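Local coordinates for protein SAM dependent methyltransferase (Agrobacterium tumefaciens, PDB 2IGT) that binds S-adenosylmethionine and probably transfers its methyl group to a substrate that remains unidentified, as expected of a SAM-dependent methyltransferase, at residues P234-G239 with V244-D249; T179-S184 with M213-R218. All blocks are in the same frame, centred on the assembly; numbering follows the deposited sequence.

Contact 1 of 2, residues P234-G239 with V244-D249; sequences PKFGRG and VWQLFD. With SAM (S-adenosylmethionine), chain D.
The indole of Trp245 meets Pro234 edge-on: NE1 donates to Pro234 O at 2.9 Å, and the acceptor lies almost exactly in the ring plane. With CG anti to the backbone N (chi1 167°), the indole is carried back beside strand 236-238, where Gly237 N also borders its edge. The pyrrolidine of Pro234 crosses the indole at about a right angle, CG lying 4.1 Å from Trp245 CD1, and packs its CB, CG and CD against the SAM methyl carbon CE. Between the backbones, Gly237 and Trp245 form the hydrogen-bonded pair of an antiparallel beta hairpin, Gly237 N to Trp245 O at 2.9 Å and Trp245 N to Gly237 O at 2.8 Å. Gly237 CA lies 3.5 Å from SAM N7, which also receives a weak hydrogen bond from Arg238 N. On the other face of the hairpin, the bent chain of Arg238 lays one guanidinium face against Val244, whose CG2 stands 3.6 Å from Arg238 NH1. Lys235 O takes a nearly straight bond from Leu247 N (2.9 Å), tying the start of helix 247-260 to the chain just before strand 236-238. Phe161, in the loop after strand 156-160, meets the Trp245 ring, and Met98 and Arg100 of the second subunit pack along strand 244-246.

Contact 2 of 2, residues T179-S184 with M213-R218; sequences THVDAS and MKFIQR. With SAM (S-adenosylmethionine), chain D; ACY (acetic acid), chain F.
The ring of Phe215 is met obliquely by two methyl groups of strand 177-181. Val181 CG2 lies 3.6 Å from Phe215 CD2, and Thr179 CG2 reaches Phe215 CZ at 3.8 Å, so the two methyls are spaced along the same CD2-CE2-CZ side of the ring. Because CG is anti to the backbone N (chi1 178°), the ring projects from helix 212-222 onto the sheet; Ile208 of the edge strand 205-208 also touches it. Thr179 turns only its methyl to this apolar patch, its OG1 being hydrogen-bonded to Arg206. In the Rossmann-like methyltransferase fold, a helix thus packs on the parallel strands whose C-terminal ends carry the cofactor. Just past Val181 the chain delivers Asp182, whose carboxylate grips the SAM ribose with both oxygens: O2' donates to OD1 at 2.7 Å and O3' to OD2 at 2.7 Å. An Asx turn fixes this carboxylate, Ser184 N donating to the anti lone pair of Asp182 OD1 at 2.9 Å, while Tyr163 N binds OD2. Ala183 CB rests 3.5 Å from C2 of the SAM adenine, and Ser184 OG caps helix 185-198 through Ala187 N.

How the contacts relate
Along the chain both segments of contact 2 precede those of contact 1, yet their centres lie about 13 Å apart, both in the part of the chain that belongs to the SAM-dependent methyltransferase family. Contact 2 belongs to the central mixed sheet and its covering helix; contact 1 is a separate two-stranded hairpin that follows strand 228-231 of that sheet. They meet directly where Ala183 CB packs against Arg238 O at 3.3 Å and where Trp245 touches the selenium of Met213. SAM lies between them, its ribose held from 179-184 and its adenine and methyl group approached from 234-239. Since both also touch the second subunit, the cofactor pocket is built close to a subunit interface.

Contact 1 of 2, residues P234-G239 with V244-D249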
loop_
_atom_site.group_PDB
_atom_site.type_symbol
_atom_site.label_atom_id
_atom_site.label_comp_id
_atom_site.label_asym_id
_atom_site.label_seq_id
_atom_site.Cartn_x
_atom_site.Cartn_y
_atom_site.Cartn_z
ATOM N N PRO A 234 -8.802 15.823 9.572
ATOM C CA PRO A 234 -7.364 15.729 9.800
ATOM C C PRO A 234 -6.670 16.708 8.879
ATOM O O PRO A 234 -7.259 17.187 7.918
ATOM C CB PRO A 234 -7.017 14.295 9.373
ATOM C CG PRO A 234 -8.106 13.860 8.413
ATOM C CD PRO A 234 -9.345 14.701 8.759
ATOM N N LYS A 235 -5.411 16.972 9.157
ATOM C CA LYS A 235 -4.588 17.735 8.247
ATOM C C LYS A 235 -4.524 17.082 6.855
ATOM O O LYS A 235 -4.682 17.775 5.818
ATOM C CB LYS A 235 -3.179 17.935 8.807
ATOM C CG LYS A 235 -2.362 18.775 7.846
ATOM C CD LYS A 235 -1.086 19.317 8.475
ATOM C CE LYS A 235 -0.455 20.333 7.538
ATOM N NZ LYS A 235 0.626 21.088 8.252
ATOM N N PHE A 236 -4.325 15.762 6.837
ATOM C CA PHE A 236 -4.222 14.986 5.606
ATOM C C PHE A 236 -5.084 13.733 5.723
ATOM O O PHE A 236 -5.053 13.054 6.757
ATOM C CB PHE A 236 -2.765 14.553 5.358
ATOM C CG PHE A 236 -1.779 15.686 5.283
ATOM C CD1 PHE A 236 -1.785 16.567 4.199
ATOM C CD2 PHE A 236 -0.799 15.843 6.267
ATOM C CE1 PHE A 236 -0.840 17.608 4.114
ATOM C CE2 PHE A 236 0.144 16.871 6.185
ATOM C CZ PHE A 236 0.113 17.756 5.105
ATOM N N GLY A 237 -5.858 13.426 4.679
ATOM C CA GLY A 237 -6.575 12.161 4.624
ATOM C C GLY A 237 -6.876 11.684 3.219
ATOM O O GLY A 237 -6.424 12.268 2.231
ATOM N N ARG A 238 -7.659 10.616 3.143
ATOM C CA ARG A 238 -7.968 9.963 1.883
ATOM C C ARG A 238 -9.428 9.512 1.902
ATOM O O ARG A 238 -9.867 8.869 2.873
ATOM C CB ARG A 238 -7.117 8.703 1.759
ATOM C CG ARG A 238 -6.568 8.486 0.405
ATOM C CD ARG A 238 -5.177 9.092 0.347
ATOM N NE ARG A 238 -4.700 9.279 -1.023
ATOM C CZ ARG A 238 -3.432 9.534 -1.333
ATOM N NH1 ARG A 238 -3.072 9.696 -2.603
ATOM N NH2 ARG A 238 -2.514 9.616 -0.374
ATOM N N GLY A 239 -10.158 9.794 0.829
ATOM C CA GLY A 239 -11.523 9.284 0.688
ATOM C C GLY A 239 -11.493 7.791 0.411
ATOM O O GLY A 239 -10.438 7.191 0.179
ATOM N N VAL A 244 -7.829 12.712 -2.470
ATOM C CA VAL A 244 -6.925 13.332 -1.508
ATOM C C VAL A 244 -7.686 14.394 -0.703
ATOM O O VAL A 244 -8.395 15.223 -1.280
ATOM C CB VAL A 244 -5.699 13.955 -2.205
ATOM C CG1 VAL A 244 -4.890 14.789 -1.219
ATOM C CG2 VAL A 244 -4.804 12.862 -2.825
ATOM N N TRP A 245 -7.555 14.332 0.624
ATOM C CA TRP A 245 -8.041 15.400 1.515
ATOM C C TRP A 245 -6.848 16.150 2.127
ATOM O O TRP A 245 -5.958 15.528 2.717
ATOM C CB TRP A 245 -8.944 14.828 2.630
ATOM C CG TRP A 245 -9.196 15.835 3.712
ATOM C CD1 TRP A 245 -8.476 15.998 4.880
ATOM C CD2 TRP A 245 -10.204 16.848 3.704
ATOM N NE1 TRP A 245 -8.995 17.065 5.596
ATOM C CE2 TRP A 245 -10.048 17.605 4.892
ATOM C CE3 TRP A 245 -11.215 17.213 2.783
ATOM C CZ2 TRP A 245 -10.867 18.703 5.194
ATOM C CZ3 TRP A 245 -12.054 18.296 3.099
ATOM C CH2 TRP A 245 -11.870 19.024 4.298
ATOM N N GLN A 246 -6.846 17.482 1.991
ATOM C CA GLN A 246 -5.835 18.339 2.604
ATOM C C GLN A 246 -6.567 19.527 3.215
ATOM O O GLN A 246 -7.156 20.330 2.480
ATOM C CB GLN A 246 -4.812 18.812 1.563
ATOM C CG GLN A 246 -4.062 17.678 0.838
ATOM C CD GLN A 246 -2.660 18.084 0.374
ATOM O OE1 GLN A 246 -1.878 17.246 -0.083
ATOM N NE2 GLN A 246 -2.340 19.374 0.484
ATOM N N LEU A 247 -6.553 19.614 4.554
ATOM C CA LEU A 247 -7.375 20.594 5.300
ATOM C C LEU A 247 -7.189 21.995 4.722
ATOM O O LEU A 247 -8.155 22.708 4.445
ATOM C CB LEU A 247 -6.985 20.588 6.783
ATOM C CG LEU A 247 -7.877 21.478 7.685
ATOM C CD1 LEU A 247 -7.969 20.878 9.066
ATOM C CD2 LEU A 247 -7.377 22.908 7.719
ATOM N N PHE A 248 -5.930 22.377 4.484
ATOM C CA PHE A 248 -5.665 23.746 4.047
ATOM C C PHE A 248 -6.079 24.042 2.623
ATOM O O PHE A 248 -6.159 25.209 2.232
ATOM C CB PHE A 248 -4.202 24.126 4.284
ATOM C CG PHE A 248 -3.900 24.256 5.732
ATOM C CD1 PHE A 248 -4.206 25.432 6.397
ATOM C CD2 PHE A 248 -3.462 23.140 6.473
ATOM C CE1 PHE A 248 -3.995 25.557 7.774
ATOM C CE2 PHE A 248 -3.247 23.240 7.852
ATOM C CZ PHE A 248 -3.521 24.471 8.508
ATOM N N ASP A 249 -6.317 22.993 1.851
ATOM C CA ASP A 249 -6.743 23.178 0.477
ATOM C C ASP A 249 -8.272 23.102 0.375
ATOM O O ASP A 249 -8.850 23.746 -0.472
ATOM C CB ASP A 249 -6.142 22.103 -0.431
ATOM C CG ASP A 249 -4.634 22.226 -0.595
ATOM O OD1 ASP A 249 -4.057 23.316 -0.405
ATOM O OD2 ASP A 249 -4.037 21.211 -0.986
HETATM N N SAM D . -9.167 14.409 13.568
HETATM C CA SAM D . -8.192 13.662 14.410
HETATM C C SAM D . -6.766 13.957 13.911
HETATM O O SAM D . -6.537 14.627 12.888
HETATM O OXT SAM D . -5.796 13.536 14.555
HETATM C CB SAM D . -8.512 12.150 14.420
HETATM C CG SAM D . -8.051 11.323 13.196
HETATM S SD SAM D . -8.908 11.779 11.640
HETATM C CE SAM D . -9.291 13.513 11.760
HETATM C "C5'" SAM D . -10.584 11.218 12.040
HETATM C "C4'" SAM D . -11.152 10.273 10.996
HETATM O "O4'" SAM D . -11.099 10.880 9.716
HETATM C "C3'" SAM D . -10.393 8.954 10.815
HETATM O "O3'" SAM D . -11.159 7.896 11.368
HETATM C "C2'" SAM D . -10.183 8.777 9.303
HETATM O "O2'" SAM D . -10.536 7.497 8.814
HETATM C "C1'" SAM D . -11.157 9.840 8.763
HETATM N N9 SAM D . -10.857 10.392 7.444
HETATM C C8 SAM D . -9.634 10.755 6.910
HETATM N N7 SAM D . -9.837 11.256 5.676
HETATM C C5 SAM D . -11.170 11.217 5.397
HETATM C C6 SAM D . -11.919 11.567 4.267
HETATM N N6 SAM D . -11.340 12.082 3.193
HETATM N N1 SAM D . -13.304 11.428 4.301
HETATM C C2 SAM D . -13.904 10.886 5.410
HETATM N N3 SAM D . -13.169 10.501 6.524
HETATM C C4 SAM D . -11.813 10.659 6.504
HETATM O O HOH W 1 -3.662 20.468 4.669
#

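Contact 2 of 2, residues T179-S184 with M213-R218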
loop_
_atom_site.group_PDB
_atom_site.type_symbol
_atom_site.label_atom_id
_atom_site.label_comp_id
_atom_site.label_asym_id
_atom_site.label_seq_id
_atom_site.Cartn_x
_atom_site.Cartn_y
_atom_site.Cartn_z
ATOM N N THR A 179 -26.149 10.697 11.401
ATOM C CA THR A 179 -25.430 10.219 10.225
ATOM C C THR A 179 -23.927 10.356 10.518
ATOM O O THR A 179 -23.418 11.465 10.809
ATOM C CB THR A 179 -25.857 10.996 8.964
ATOM O OG1 THR A 179 -27.260 10.786 8.749
ATOM C CG2 THR A 179 -25.044 10.529 7.711
ATOM N N HIS A 180 -23.235 9.221 10.495
ATOM C CA HIS A 180 -21.797 9.161 10.836
ATOM C C HIS A 180 -20.995 8.865 9.555
ATOM O O HIS A 180 -21.247 7.873 8.851
ATOM C CB HIS A 180 -21.600 8.087 11.922
ATOM C CG HIS A 180 -20.167 7.804 12.293
ATOM N ND1 HIS A 180 -19.258 7.221 11.428
ATOM C CD2 HIS A 180 -19.522 7.945 13.471
ATOM C CE1 HIS A 180 -18.105 7.045 12.056
ATOM N NE2 HIS A 180 -18.243 7.471 13.300
ATOM N N VAL A 181 -20.057 9.753 9.230
ATOM C CA VAL A 181 -19.320 9.644 7.976
ATOM C C VAL A 181 -17.839 9.470 8.237
ATOM O O VAL A 181 -17.220 10.321 8.889
ATOM C CB VAL A 181 -19.528 10.898 7.072
ATOM C CG1 VAL A 181 -18.875 10.687 5.694
ATOM C CG2 VAL A 181 -21.035 11.210 6.908
ATOM N N ASP A 182 -17.276 8.381 7.713
ATOM C CA ASP A 182 -15.838 8.123 7.801
ATOM C C ASP A 182 -15.413 7.322 6.567
ATOM O O ASP A 182 -16.095 6.385 6.197
ATOM C CB ASP A 182 -15.488 7.341 9.090
ATOM C CG ASP A 182 -14.022 7.465 9.456
ATOM O OD1 ASP A 182 -13.178 6.956 8.696
ATOM O OD2 ASP A 182 -13.696 8.122 10.471
ATOM N N ALA A 183 -14.292 7.697 5.941
ATOM C CA ALA A 183 -13.794 7.019 4.743
ATOM C C ALA A 183 -13.226 5.633 5.025
ATOM O O ALA A 183 -13.045 4.843 4.096
ATOM C CB ALA A 183 -12.724 7.858 4.073
ATOM N N SER A 184 -12.908 5.359 6.293
ATOM C CA SER A 184 -12.238 4.108 6.662
ATOM C C SER A 184 -13.252 3.028 7.071
ATOM O O SER A 184 -13.942 3.159 8.075
ATOM C CB SER A 184 -11.202 4.340 7.773
ATOM O OG SER A 184 -10.787 3.093 8.325
HETATM N N MSE A 213 -16.251 15.056 2.132
HETATM C CA MSE A 213 -16.681 16.153 1.260
HETATM C C MSE A 213 -17.585 15.691 0.097
HETATM O O MSE A 213 -18.557 16.384 -0.236
HETATM C CB MSE A 213 -15.493 17.001 0.744
HETATM C CG MSE A 213 -15.980 18.396 0.205
HETATM SE SE MSE A 213 -14.659 19.762 0.337
HETATM C CE MSE A 213 -13.312 18.949 -0.810
ATOM N N LYS A 214 -17.281 14.523 -0.498
ATOM C CA LYS A 214 -18.134 13.947 -1.529
ATOM C C LYS A 214 -19.536 13.687 -0.951
ATOM O O LYS A 214 -20.550 14.024 -1.577
ATOM C CB LYS A 214 -17.544 12.648 -2.054
ATOM C CG LYS A 214 -18.400 11.954 -3.142
ATOM C CD LYS A 214 -17.599 10.826 -3.853
ATOM C CE LYS A 214 -16.654 11.378 -4.937
ATOM N NZ LYS A 214 -15.595 10.386 -5.383
ATOM N N PHE A 215 -19.581 13.122 0.253
ATOM C CA PHE A 215 -20.866 12.845 0.876
ATOM C C PHE A 215 -21.666 14.142 1.058
ATOM O O PHE A 215 -22.857 14.201 0.711
ATOM C CB PHE A 215 -20.737 12.146 2.233
ATOM C CG PHE A 215 -22.078 11.907 2.888
ATOM C CD1 PHE A 215 -22.967 10.968 2.347
ATOM C CD2 PHE A 215 -22.487 12.665 3.987
ATOM C CE1 PHE A 215 -24.216 10.744 2.932
ATOM C CE2 PHE A 215 -23.744 12.451 4.571
ATOM C CZ PHE A 215 -24.608 11.490 4.042
ATOM N N ILE A 216 -21.041 15.173 1.628
ATOM C CA ILE A 216 -21.820 16.395 1.903
ATOM C C ILE A 216 -22.211 17.154 0.636
ATOM O O ILE A 216 -23.285 17.768 0.602
ATOM C CB ILE A 216 -21.188 17.351 2.961
ATOM C CG1 ILE A 216 -19.811 17.861 2.497
ATOM C CG2 ILE A 216 -21.166 16.689 4.369
ATOM C CD1 ILE A 216 -19.274 19.010 3.352
ATOM N N GLN A 217 -21.392 17.083 -0.418
ATOM C CA GLN A 217 -21.809 17.686 -1.703
ATOM C C GLN A 217 -22.999 16.951 -2.297
ATOM O O GLN A 217 -23.911 17.582 -2.856
ATOM C CB GLN A 217 -20.661 17.784 -2.731
ATOM C CG GLN A 217 -20.935 18.959 -3.689
ATOM C CD GLN A 217 -19.968 19.104 -4.855
ATOM O OE1 GLN A 217 -18.968 18.379 -4.977
ATOM N NE2 GLN A 217 -20.264 20.068 -5.719
ATOM N N ARG A 218 -22.998 15.625 -2.176
ATOM C CA ARG A 218 -24.156 14.821 -2.572
ATOM C C ARG A 218 -25.394 15.111 -1.726
ATOM O O ARG A 218 -26.507 15.151 -2.270
ATOM C CB ARG A 218 -23.795 13.325 -2.615
ATOM C CG ARG A 218 -22.838 13.049 -3.815
ATOM C CD ARG A 218 -22.330 11.598 -3.929
ATOM N NE ARG A 218 -21.418 11.498 -5.085
ATOM C CZ ARG A 218 -20.821 10.379 -5.496
ATOM N NH1 ARG A 218 -21.043 9.223 -4.857
ATOM N NH2 ARG A 218 -20.010 10.409 -6.562
HETATM N N SAM D . -9.167 14.409 13.568
HETATM C CA SAM D . -8.192 13.662 14.410
HETATM C C SAM D . -6.766 13.957 13.911
HETATM O O SAM D . -6.537 14.627 12.888
HETATM O OXT SAM D . -5.796 13.536 14.555
HETATM C CB SAM D . -8.512 12.150 14.420
HETATM C CG SAM D . -8.051 11.323 13.196
HETATM S SD SAM D . -8.908 11.779 11.640
HETATM C CE SAM D . -9.291 13.513 11.760
HETATM C "C5'" SAM D . -10.584 11.218 12.040
HETATM C "C4'" SAM D . -11.152 10.273 10.996
HETATM O "O4'" SAM D . -11.099 10.880 9.716
HETATM C "C3'" SAM D . -10.393 8.954 10.815
HETATM O "O3'" SAM D . -11.159 7.896 11.368
HETATM C "C2'" SAM D . -10.183 8.777 9.303
HETATM O "O2'" SAM D . -10.536 7.497 8.814
HETATM C "C1'" SAM D . -11.157 9.840 8.763
HETATM N N9 SAM D . -10.857 10.392 7.444
HETATM C C8 SAM D . -9.634 10.755 6.910
HETATM N N7 SAM D . -9.837 11.256 5.676
HETATM C C5 SAM D . -11.170 11.217 5.397
HETATM C C6 SAM D . -11.919 11.567 4.267
HETATM N N6 SAM D . -11.340 12.082 3.193
HETATM N N1 SAM D . -13.304 11.428 4.301
HETATM C C2 SAM D . -13.904 10.886 5.410
HETATM N N3 SAM D . -13.169 10.501 6.524
HETATM C C4 SAM D . -11.813 10.659 6.504
HETATM C C ACY F . -9.757 1.267 5.839
HETATM O O ACY F . -10.497 0.324 6.170
HETATM O OXT ACY F . -9.111 1.969 6.644
HETATM C CH3 ACY F . -9.632 1.610 4.380
#